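Local structure of N-acylethanolamine-hydrolyzing acid amidase beta-subunit (Caenorhabditis elegans, 6DY3) at residues Ser45-Ala50 with Thr209-Val214; Pro121-Val126 with Asn163-Lys168; Asn155-Val160 with Arg188-Lys193. The protein probably hydrolyses bioactive fatty acid amides such as N-palmitoylethanolamine, releasing ethanolamine and free fatty acids, as an autocatalytically cleaved alpha-beta heterodimer of which this chain is the beta-subunit. All coordinates share one frame; numbering follows the deposited sequence.

Contact 1 of 3, residues Ser45-Ala50 with Thr209-Val214; sequences SGLTFA and TVFSTV
The hydroxyl OG1 of T213 is hydrogen-bonded to the hydroxyl of T230, while on the other side of the contact the methyl CD1 of L47 lies 3.8 Å from that same oxygen. The two strands concerned belong to different antiparallel sheets, 41-49 to one and 209-215 to the other, and they illustrate how the paired sheets of an Ntn hydrolase are packed against each other. The strand axes run antiparallel at 177° and stay 10.4 Å apart at their closest, too far for backbone bonds, and side chains fill the interval. L47 and F211 share most of this work. L47 leans toward the facing strand with CG beside its backbone N, and with CD1 as the leading atom it comes within 3.5 Å of F211 CE1. The same methyl also packs on T213 CB, at 3.8 Å, so one carbon serves both a ring and a threonine. F211 comes from the opposite direction, and L47 CD1 meets its ring obliquely; its CG is set between its own backbone N and carbonyl carbon (chi1 64°), which turns the ring into the space between the strands. F226 of helix 222-226 touches both L47 and T213, P14 of the alpha-subunit packs on L47, and L19 of strand 13-20 lies against both phenylalanines. T213 also adjoins R17, a residue important for activity by similarity, so the packing reaches the neighbourhood of the active site. At the far end of the row F49 slants in, and F49 CZ lies 4.0 Å from F211 CE2, at the edge of the F211 ring and in its plane.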
loop_
_atom_site.group_PDB
_atom_site.type_symbol
_atom_site.label_atom_id
_atom_site.label_comp_id
_atom_site.label_asym_id
_atom_site.label_seq_id
_atom_site.Cartn_x
_atom_site.Cartn_y
_atom_site.Cartn_z
ATOM N N SER B 45 -0.363 -12.236 -1.798
ATOM C CA SER B 45 0.971 -11.710 -1.565
ATOM C C SER B 45 0.880 -10.208 -1.334
ATOM O O SER B 45 -0.147 -9.575 -1.597
ATOM C CB SER B 45 1.902 -12.016 -2.745
ATOM O OG SER B 45 1.885 -13.397 -3.062
ATOM N N GLY B 46 1.967 -9.639 -0.829
ATOM C CA GLY B 46 2.002 -8.214 -0.588
ATOM C C GLY B 46 3.395 -7.731 -0.266
ATOM O O GLY B 46 4.289 -8.511 0.075
ATOM N N LEU B 47 3.572 -6.426 -0.419
ATOM C CA LEU B 47 4.745 -5.733 0.083
ATOM C C LEU B 47 4.385 -5.095 1.417
ATOM O O LEU B 47 3.253 -4.644 1.621
ATOM C CB LEU B 47 5.220 -4.674 -0.910
ATOM C CG LEU B 47 5.875 -5.194 -2.195
ATOM C CD1 LEU B 47 5.977 -4.086 -3.239
ATOM C CD2 LEU B 47 7.250 -5.766 -1.904
ATOM N N THR B 48 5.319 -5.130 2.354
ATOM C CA THR B 48 5.099 -4.481 3.635
ATOM C C THR B 48 6.464 -4.223 4.257
ATOM O O THR B 48 7.502 -4.353 3.597
ATOM C CB THR B 48 4.184 -5.321 4.537
ATOM O OG1 THR B 48 3.870 -4.576 5.721
ATOM C CG2 THR B 48 4.847 -6.647 4.923
ATOM N N PHE B 49 6.467 -3.881 5.539
ATOM C CA PHE B 49 7.692 -3.531 6.232
ATOM C C PHE B 49 7.690 -4.193 7.599
ATOM O O PHE B 49 6.635 -4.429 8.187
ATOM C CB PHE B 49 7.820 -2.011 6.353
ATOM C CG PHE B 49 7.348 -1.276 5.128
ATOM C CD1 PHE B 49 6.008 -0.948 4.972
ATOM C CD2 PHE B 49 8.236 -0.928 4.124
ATOM C CE1 PHE B 49 5.565 -0.281 3.850
ATOM C CE2 PHE B 49 7.797 -0.255 2.993
ATOM C CZ PHE B 49 6.459 0.067 2.858
ATOM N N ALA B 50 8.884 -4.510 8.092
ATOM C CA ALA B 50 8.998 -5.110 9.414
ATOM C C ALA B 50 8.271 -4.250 10.436
ATOM O O ALA B 50 8.463 -3.033 10.481
ATOM C CB ALA B 50 10.471 -5.263 9.792
ATOM N N THR B 209 11.371 8.133 -3.144
ATOM C CA THR B 209 10.862 6.843 -3.587
ATOM C C THR B 209 11.585 5.718 -2.852
ATOM O O THR B 209 12.813 5.607 -2.924
ATOM C CB THR B 209 11.026 6.698 -5.097
ATOM O OG1 THR B 209 10.453 7.833 -5.756
ATOM C CG2 THR B 209 10.330 5.438 -5.585
ATOM N N VAL B 210 10.818 4.898 -2.128
ATOM C CA VAL B 210 11.390 3.759 -1.414
ATOM C C VAL B 210 11.561 2.572 -2.350
ATOM O O VAL B 210 12.657 2.014 -2.485
ATOM C CB VAL B 210 10.520 3.391 -0.197
ATOM C CG1 VAL B 210 11.005 2.087 0.449
ATOM C CG2 VAL B 210 10.539 4.514 0.812
ATOM N N PHE B 211 10.474 2.154 -2.997
ATOM C CA PHE B 211 10.536 1.045 -3.932
ATOM C C PHE B 211 9.646 1.315 -5.133
ATOM O O PHE B 211 8.736 2.144 -5.095
ATOM C CB PHE B 211 10.131 -0.291 -3.284
ATOM C CG PHE B 211 8.697 -0.352 -2.818
ATOM C CD1 PHE B 211 7.660 -0.520 -3.721
ATOM C CD2 PHE B 211 8.398 -0.314 -1.469
ATOM C CE1 PHE B 211 6.358 -0.594 -3.290
ATOM C CE2 PHE B 211 7.092 -0.398 -1.033
ATOM C CZ PHE B 211 6.073 -0.541 -1.942
ATOM N N SER B 212 9.930 0.579 -6.200
ATOM C CA SER B 212 9.098 0.514 -7.391
ATOM C C SER B 212 8.735 -0.947 -7.616
ATOM O O SER B 212 9.584 -1.827 -7.450
ATOM C CB SER B 212 9.825 1.064 -8.625
ATOM O OG SER B 212 10.135 2.437 -8.502
ATOM N N THR B 213 7.482 -1.208 -7.991
ATOM C CA THR B 213 7.013 -2.571 -8.178
ATOM C C THR B 213 6.069 -2.635 -9.370
ATOM O O THR B 213 5.445 -1.643 -9.755
ATOM C CB THR B 213 6.313 -3.110 -6.917
ATOM O OG1 THR B 213 6.078 -4.517 -7.052
ATOM C CG2 THR B 213 4.997 -2.406 -6.684
ATOM N N VAL B 214 5.990 -3.823 -9.960
ATOM C CA VAL B 214 5.071 -4.103 -11.052
ATOM C C VAL B 214 4.329 -5.386 -10.718
ATOM O O VAL B 214 4.924 -6.351 -10.225
ATOM C CB VAL B 214 5.800 -4.232 -12.408
ATOM C CG1 VAL B 214 4.803 -4.524 -13.523
ATOM C CG2 VAL B 214 6.605 -2.970 -12.720
#

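Contact 2 of 3, residues Pro121-Val126 with Asn163-Lys168; sequences PSYIIV and NFDNWK
Y123 reaches across to the turn N163-D165, and its course can be traced atom by atom. CB points toward that turn, and CG is set beside the backbone N, anti to the carbonyl carbon (chi1 -66°), which directs the ring toward 163-165. Along one ring edge, CE2 comes within 4.2 Å of the carbonyl carbon of N163 and 3.5 Å from F164 O. CZ is about as close to that oxygen, which lies near the plane of the ring. At the tip, OH donates a hydrogen bond of 2.9 Å to F164 O. The approach is bent: the angle at the carbonyl oxygen is 129°, and the hydroxyl sits 44° above the carbonyl plane. OH also rests 3.6 Å from D165 CB, with the carboxylate turned steeply against the ring; that carboxylate forms a salt bridge with R71. The tyrosine thereby grips the backbone one residue beyond N163, important for enzyme activity by similarity, whose OD1 bonds to the N of C1 and whose ND2 bonds to A70 O. This is consistent with a second-shell role for Y123. Strand 122-127, which carries it, runs between strands 64-70 and 134-139 of the seven-stranded sheet, and its target lies in the turn linking strand 158-161 of the other sheet to helix 166-170.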
loop_
_atom_site.group_PDB
_atom_site.type_symbol
_atom_site.label_atom_id
_atom_site.label_comp_id
_atom_site.label_asym_id
_atom_site.label_seq_id
_atom_site.Cartn_x
_atom_site.Cartn_y
_atom_site.Cartn_z
ATOM N N PRO B 121 -9.725 8.860 3.795
ATOM C CA PRO B 121 -9.621 9.303 2.400
ATOM C C PRO B 121 -8.349 8.772 1.759
ATOM O O PRO B 121 -7.267 8.811 2.348
ATOM C CB PRO B 121 -9.618 10.831 2.511
ATOM C CG PRO B 121 -10.308 11.114 3.789
ATOM C CD PRO B 121 -9.926 9.995 4.709
ATOM N N SER B 122 -8.489 8.255 0.547
ATOM C CA SER B 122 -7.387 7.576 -0.114
ATOM C C SER B 122 -7.819 7.256 -1.539
ATOM O O SER B 122 -8.976 7.453 -1.919
ATOM C CB SER B 122 -6.988 6.307 0.643
ATOM O OG SER B 122 -8.115 5.474 0.835
ATOM N N TYR B 123 -6.867 6.763 -2.321
ATOM C CA TYR B 123 -7.135 6.215 -3.641
ATOM C C TYR B 123 -6.770 4.742 -3.616
ATOM O O TYR B 123 -5.622 4.391 -3.328
ATOM C CB TYR B 123 -6.330 6.930 -4.720
ATOM C CG TYR B 123 -6.695 8.381 -4.928
ATOM C CD1 TYR B 123 -7.906 8.736 -5.512
ATOM C CD2 TYR B 123 -5.813 9.396 -4.574
ATOM C CE1 TYR B 123 -8.234 10.060 -5.719
ATOM C CE2 TYR B 123 -6.134 10.723 -4.782
ATOM C CZ TYR B 123 -7.344 11.048 -5.353
ATOM O OH TYR B 123 -7.662 12.369 -5.560
ATOM N N ILE B 124 -7.738 3.890 -3.933
ATOM C CA ILE B 124 -7.523 2.452 -4.037
ATOM C C ILE B 124 -7.518 2.106 -5.519
ATOM O O ILE B 124 -8.522 2.304 -6.217
ATOM C CB ILE B 124 -8.598 1.659 -3.276
ATOM C CG1 ILE B 124 -8.582 2.051 -1.796
ATOM C CG2 ILE B 124 -8.363 0.166 -3.441
ATOM C CD1 ILE B 124 -9.691 1.442 -0.974
ATOM N N ILE B 125 -6.389 1.598 -5.999
ATOM C CA ILE B 125 -6.202 1.250 -7.403
ATOM C C ILE B 125 -6.225 -0.266 -7.505
ATOM O O ILE B 125 -5.429 -0.951 -6.852
ATOM C CB ILE B 125 -4.892 1.826 -7.961
ATOM C CG1 ILE B 125 -4.936 3.360 -7.977
ATOM C CG2 ILE B 125 -4.615 1.291 -9.356
ATOM C CD1 ILE B 125 -4.526 4.019 -6.673
ATOM N N VAL B 126 -7.124 -0.788 -8.333
ATOM C CA VAL B 126 -7.331 -2.222 -8.467
ATOM C C VAL B 126 -7.156 -2.602 -9.931
ATOM O O VAL B 126 -7.655 -1.910 -10.827
ATOM C CB VAL B 126 -8.728 -2.644 -7.956
ATOM C CG1 VAL B 126 -8.820 -4.162 -7.840
ATOM C CG2 VAL B 126 -9.041 -1.978 -6.624
ATOM N N ASN B 163 -1.404 11.459 -4.760
ATOM C CA ASN B 163 -1.840 11.714 -3.397
ATOM C C ASN B 163 -2.813 12.877 -3.251
ATOM O O ASN B 163 -3.335 13.081 -2.151
ATOM C CB ASN B 163 -0.617 12.005 -2.515
ATOM C CG ASN B 163 0.299 10.819 -2.393
ATOM O OD1 ASN B 163 1.502 10.929 -2.651
ATOM N ND2 ASN B 163 -0.254 9.675 -1.997
ATOM N N PHE B 164 -3.050 13.663 -4.291
ATOM C CA PHE B 164 -3.761 14.925 -4.137
ATOM C C PHE B 164 -5.007 14.959 -5.019
ATOM O O PHE B 164 -5.330 14.001 -5.723
ATOM C CB PHE B 164 -2.835 16.097 -4.468
ATOM C CG PHE B 164 -1.471 15.991 -3.839
ATOM C CD1 PHE B 164 -1.299 16.181 -2.480
ATOM C CD2 PHE B 164 -0.359 15.727 -4.614
ATOM C CE1 PHE B 164 -0.057 16.089 -1.906
ATOM C CE2 PHE B 164 0.893 15.637 -4.041
ATOM C CZ PHE B 164 1.042 15.822 -2.685
ATOM N N ASP B 165 -5.729 16.080 -4.933
ATOM C CA ASP B 165 -6.888 16.357 -5.778
ATOM C C ASP B 165 -6.907 17.848 -6.114
ATOM O O ASP B 165 -6.063 18.622 -5.651
ATOM C CB ASP B 165 -8.191 15.897 -5.104
ATOM C CG ASP B 165 -8.218 16.197 -3.627
ATOM O OD1 ASP B 165 -7.678 17.250 -3.229
ATOM O OD2 ASP B 165 -8.779 15.381 -2.863
ATOM N N ASN B 166 -7.871 18.245 -6.938
ATOM C CA ASN B 166 -8.101 19.659 -7.293
ATOM C C ASN B 166 -6.818 20.219 -7.918
ATOM O O ASN B 166 -6.133 19.504 -8.665
ATOM C CB ASN B 166 -8.590 20.385 -6.065
ATOM C CG ASN B 166 -9.933 19.875 -5.591
ATOM O OD1 ASN B 166 -10.866 19.722 -6.386
ATOM N ND2 ASN B 166 -10.029 19.563 -4.304
ATOM N N TRP B 167 -6.479 21.481 -7.649
ATOM C CA TRP B 167 -5.328 22.103 -8.296
ATOM C C TRP B 167 -4.056 21.302 -8.059
ATOM O O TRP B 167 -3.260 21.101 -8.983
ATOM C CB TRP B 167 -5.142 23.532 -7.779
ATOM C CG TRP B 167 -6.332 24.424 -7.953
ATOM C CD1 TRP B 167 -7.219 24.800 -6.992
ATOM C CD2 TRP B 167 -6.755 25.066 -9.161
ATOM N NE1 TRP B 167 -8.170 25.637 -7.526
ATOM C CE2 TRP B 167 -7.907 25.812 -8.857
ATOM C CE3 TRP B 167 -6.272 25.080 -10.470
ATOM C CZ2 TRP B 167 -8.580 26.560 -9.811
ATOM C CZ3 TRP B 167 -6.945 25.818 -11.412
ATOM C CH2 TRP B 167 -8.084 26.549 -11.082
ATOM N N LYS B 168 -3.835 20.857 -6.821
ATOM C CA LYS B 168 -2.574 20.199 -6.498
ATOM C C LYS B 168 -2.403 18.913 -7.294
ATOM O O LYS B 168 -1.277 18.551 -7.651
ATOM C CB LYS B 168 -2.498 19.920 -4.995
ATOM C CG LYS B 168 -1.145 19.400 -4.530
ATOM C CD LYS B 168 -0.119 20.515 -4.483
ATOM C CE LYS B 168 1.264 20.005 -4.095
ATOM N NZ LYS B 168 1.306 19.469 -2.707
#

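Contact 3 of 3, residues Asn155-Val160 with Arg188-Lys193; sequences NQWFLV and RNFDEK
W157 turns an edge of its indole to a face of the F190 ring, a T-shaped (edge-to-face) pair. The six-membered ring of W157 and the ring of F190 have centroids 5.6 Å apart and planes inclined at 64°, while the side chains as a whole cross at about a right angle. The atom that makes the approach is CZ3, on the benzo side of the indole and away from its pyrrole nitrogen. It lies 4.0 Å above the F190 ring plane, displaced toward the rim, with F190 CD1 and CG both 4.1 Å from W157 CZ3. Each torsion has its part in this. The indole is held between the backbone N and carbonyl carbon of W157 (chi1 57°), whereas F190 stretches out with CG opposite its own N (chi1 -172°), and the two rings converge. W157 is also a receiver: F158 sets its CD2 over the centre of one indole face, so the indole accepts one edge while offering another. The pair joins the residue just ahead of strand 158-161, outermost in its sheet within this chain, to the turn before helix 192-199, where D191 is the N-cap. A6 of strand 2-7 touches W157, F158 and F190, and L182 of helix 173-185 packs on F158 and F190. No hydrogen bond passes between the two segments. What holds W157 to F190 is dispersion, together with the weak attraction of a ring C-H for a pi face, and because neither ring titrates, the contact itself should be largely indifferent to pH.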
loop_
_atom_site.group_PDB
_atom_site.type_symbol
_atom_site.label_atom_id
_atom_site.label_comp_id
_atom_site.label_asym_id
_atom_site.label_seq_id
_atom_site.Cartn_x
_atom_site.Cartn_y
_atom_site.Cartn_z
ATOM N N ASN B 155 -10.350 4.871 -25.872
ATOM C CA ASN B 155 -8.932 5.221 -25.858
ATOM C C ASN B 155 -8.467 5.645 -24.466
ATOM O O ASN B 155 -7.546 6.456 -24.329
ATOM C CB ASN B 155 -8.621 6.318 -26.881
ATOM C CG ASN B 155 -7.153 6.356 -27.263
ATOM O OD1 ASN B 155 -6.508 5.315 -27.397
ATOM N ND2 ASN B 155 -6.613 7.559 -27.430
ATOM N N GLN B 156 -9.092 5.095 -23.427
ATOM C CA GLN B 156 -8.703 5.333 -22.039
ATOM C C GLN B 156 -8.129 4.025 -21.500
ATOM O O GLN B 156 -8.780 3.290 -20.757
ATOM C CB GLN B 156 -9.889 5.818 -21.219
ATOM C CG GLN B 156 -10.504 7.114 -21.740
ATOM C CD GLN B 156 -11.717 7.560 -20.935
ATOM O OE1 GLN B 156 -12.324 6.772 -20.210
ATOM N NE2 GLN B 156 -12.068 8.835 -21.056
ATOM N N TRP B 157 -6.883 3.742 -21.880
ATOM C CA TRP B 157 -6.258 2.458 -21.598
ATOM C C TRP B 157 -5.365 2.475 -20.366
ATOM O O TRP B 157 -4.811 1.428 -20.018
ATOM C CB TRP B 157 -5.445 1.981 -22.809
ATOM C CG TRP B 157 -4.387 2.943 -23.281
ATOM C CD1 TRP B 157 -4.568 4.031 -24.083
ATOM C CD2 TRP B 157 -2.983 2.890 -22.989
ATOM N NE1 TRP B 157 -3.368 4.661 -24.308
ATOM C CE2 TRP B 157 -2.377 3.982 -23.648
ATOM C CE3 TRP B 157 -2.180 2.026 -22.235
ATOM C CZ2 TRP B 157 -1.006 4.235 -23.573
ATOM C CZ3 TRP B 157 -0.816 2.279 -22.162
ATOM C CH2 TRP B 157 -0.245 3.375 -22.828
ATOM N N PHE B 158 -5.198 3.624 -19.705
ATOM C CA PHE B 158 -4.402 3.691 -18.485
ATOM C C PHE B 158 -5.057 4.615 -17.465
ATOM O O PHE B 158 -5.866 5.484 -17.799
ATOM C CB PHE B 158 -2.956 4.155 -18.766
ATOM C CG PHE B 158 -2.855 5.528 -19.370
ATOM C CD1 PHE B 158 -2.891 6.658 -18.575
ATOM C CD2 PHE B 158 -2.699 5.684 -20.730
ATOM C CE1 PHE B 158 -2.796 7.916 -19.132
ATOM C CE2 PHE B 158 -2.601 6.943 -21.292
ATOM C CZ PHE B 158 -2.649 8.059 -20.490
ATOM N N LEU B 159 -4.692 4.400 -16.202
ATOM C CA LEU B 159 -5.127 5.227 -15.084
ATOM C C LEU B 159 -3.915 5.552 -14.225
ATOM O O LEU B 159 -3.093 4.672 -13.947
ATOM C CB LEU B 159 -6.184 4.520 -14.234
ATOM C CG LEU B 159 -7.546 4.290 -14.882
ATOM C CD1 LEU B 159 -8.333 3.261 -14.101
ATOM C CD2 LEU B 159 -8.311 5.589 -14.973
ATOM N N VAL B 160 -3.796 6.817 -13.821
ATOM C CA VAL B 160 -2.685 7.288 -13.001
ATOM C C VAL B 160 -3.237 8.106 -11.843
ATOM O O VAL B 160 -4.076 8.992 -12.045
ATOM C CB VAL B 160 -1.683 8.130 -13.815
ATOM C CG1 VAL B 160 -0.524 8.587 -12.927
ATOM C CG2 VAL B 160 -1.173 7.342 -15.003
ATOM N N ARG B 188 -0.127 -0.017 -27.666
ATOM C CA ARG B 188 0.280 -1.260 -28.305
ATOM C C ARG B 188 1.644 -1.705 -27.794
ATOM O O ARG B 188 2.564 -0.896 -27.638
ATOM C CB ARG B 188 0.309 -1.095 -29.826
ATOM C CG ARG B 188 0.629 -2.386 -30.574
ATOM C CD ARG B 188 0.337 -2.290 -32.070
ATOM N NE ARG B 188 -1.091 -2.096 -32.346
ATOM C CZ ARG B 188 -1.634 -0.987 -32.853
ATOM N NH1 ARG B 188 -0.884 0.065 -33.173
ATOM N NH2 ARG B 188 -2.946 -0.931 -33.053
ATOM N N ASN B 189 1.762 -3.006 -27.524
ATOM C CA ASN B 189 2.996 -3.624 -27.046
ATOM C C ASN B 189 3.442 -3.083 -25.692
ATOM O O ASN B 189 4.608 -3.242 -25.314
ATOM C CB ASN B 189 4.129 -3.469 -28.067
ATOM C CG ASN B 189 3.866 -4.234 -29.352
ATOM O OD1 ASN B 189 3.060 -5.168 -29.385
ATOM N ND2 ASN B 189 4.556 -3.849 -30.416
ATOM N N PHE B 190 2.540 -2.461 -24.938
ATOM C CA PHE B 190 2.871 -2.013 -23.594
ATOM C C PHE B 190 2.888 -3.220 -22.666
ATOM O O PHE B 190 1.882 -3.927 -22.536
ATOM C CB PHE B 190 1.873 -0.972 -23.095
ATOM C CG PHE B 190 2.273 -0.340 -21.798
ATOM C CD1 PHE B 190 2.968 0.858 -21.779
ATOM C CD2 PHE B 190 1.967 -0.948 -20.596
ATOM C CE1 PHE B 190 3.342 1.437 -20.592
ATOM C CE2 PHE B 190 2.341 -0.370 -19.399
ATOM C CZ PHE B 190 3.029 0.824 -19.398
ATOM N N ASP B 191 4.034 -3.466 -22.040
ATOM C CA ASP B 191 4.187 -4.623 -21.172
ATOM C C ASP B 191 4.791 -4.206 -19.841
ATOM O O ASP B 191 4.916 -3.011 -19.552
ATOM C CB ASP B 191 5.058 -5.685 -21.849
ATOM C CG ASP B 191 6.454 -5.180 -22.171
ATOM O OD1 ASP B 191 7.383 -6.014 -22.235
ATOM O OD2 ASP B 191 6.626 -3.955 -22.363
ATOM N N GLU B 192 5.168 -5.186 -19.022
ATOM C CA GLU B 192 5.723 -4.873 -17.713
ATOM C C GLU B 192 7.029 -4.091 -17.820
ATOM O O GLU B 192 7.322 -3.256 -16.956
ATOM C CB GLU B 192 5.919 -6.160 -16.914
ATOM C CG GLU B 192 6.745 -7.237 -17.605
ATOM C CD GLU B 192 8.206 -7.242 -17.187
ATOM O OE1 GLU B 192 8.566 -6.522 -16.228
ATOM O OE2 GLU B 192 8.996 -7.983 -17.813
ATOM N N LYS B 193 7.822 -4.337 -18.867
ATOM C CA LYS B 193 9.050 -3.568 -19.046
ATOM C C LYS B 193 8.755 -2.123 -19.424
ATOM O O LYS B 193 9.529 -1.223 -19.075
ATOM C CB LYS B 193 9.937 -4.227 -20.102
ATOM C CG LYS B 193 10.528 -5.554 -19.640
ATOM C CD LYS B 193 11.636 -6.024 -20.559
ATOM C CE LYS B 193 12.076 -7.441 -20.214
ATOM N NZ LYS B 193 12.525 -7.557 -18.799
#

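How the contacts relate
The three contacts are spread almost evenly, with centres 19 to 21 Å apart, yet they share one framework. Contact 1 encloses the other two along the chain, while the segments of contacts 2 and 3 alternate along it. Contacts 1 and 3 touch directly, V214 CG1 packing 3.9 Å from E192 CB where helix 192-199 precedes strand 209-215. Contacts 2 and 3 are joined through strand 158-161, which leads into the turn of N163. Distance from C1, the nucleophile by similarity, grades them: measured from side chain to side chain, N163 in contact 2 is about 4 Å from C1 and F211 in contact 1 about 8 Å, and contact 3 lies away from the annotated sites.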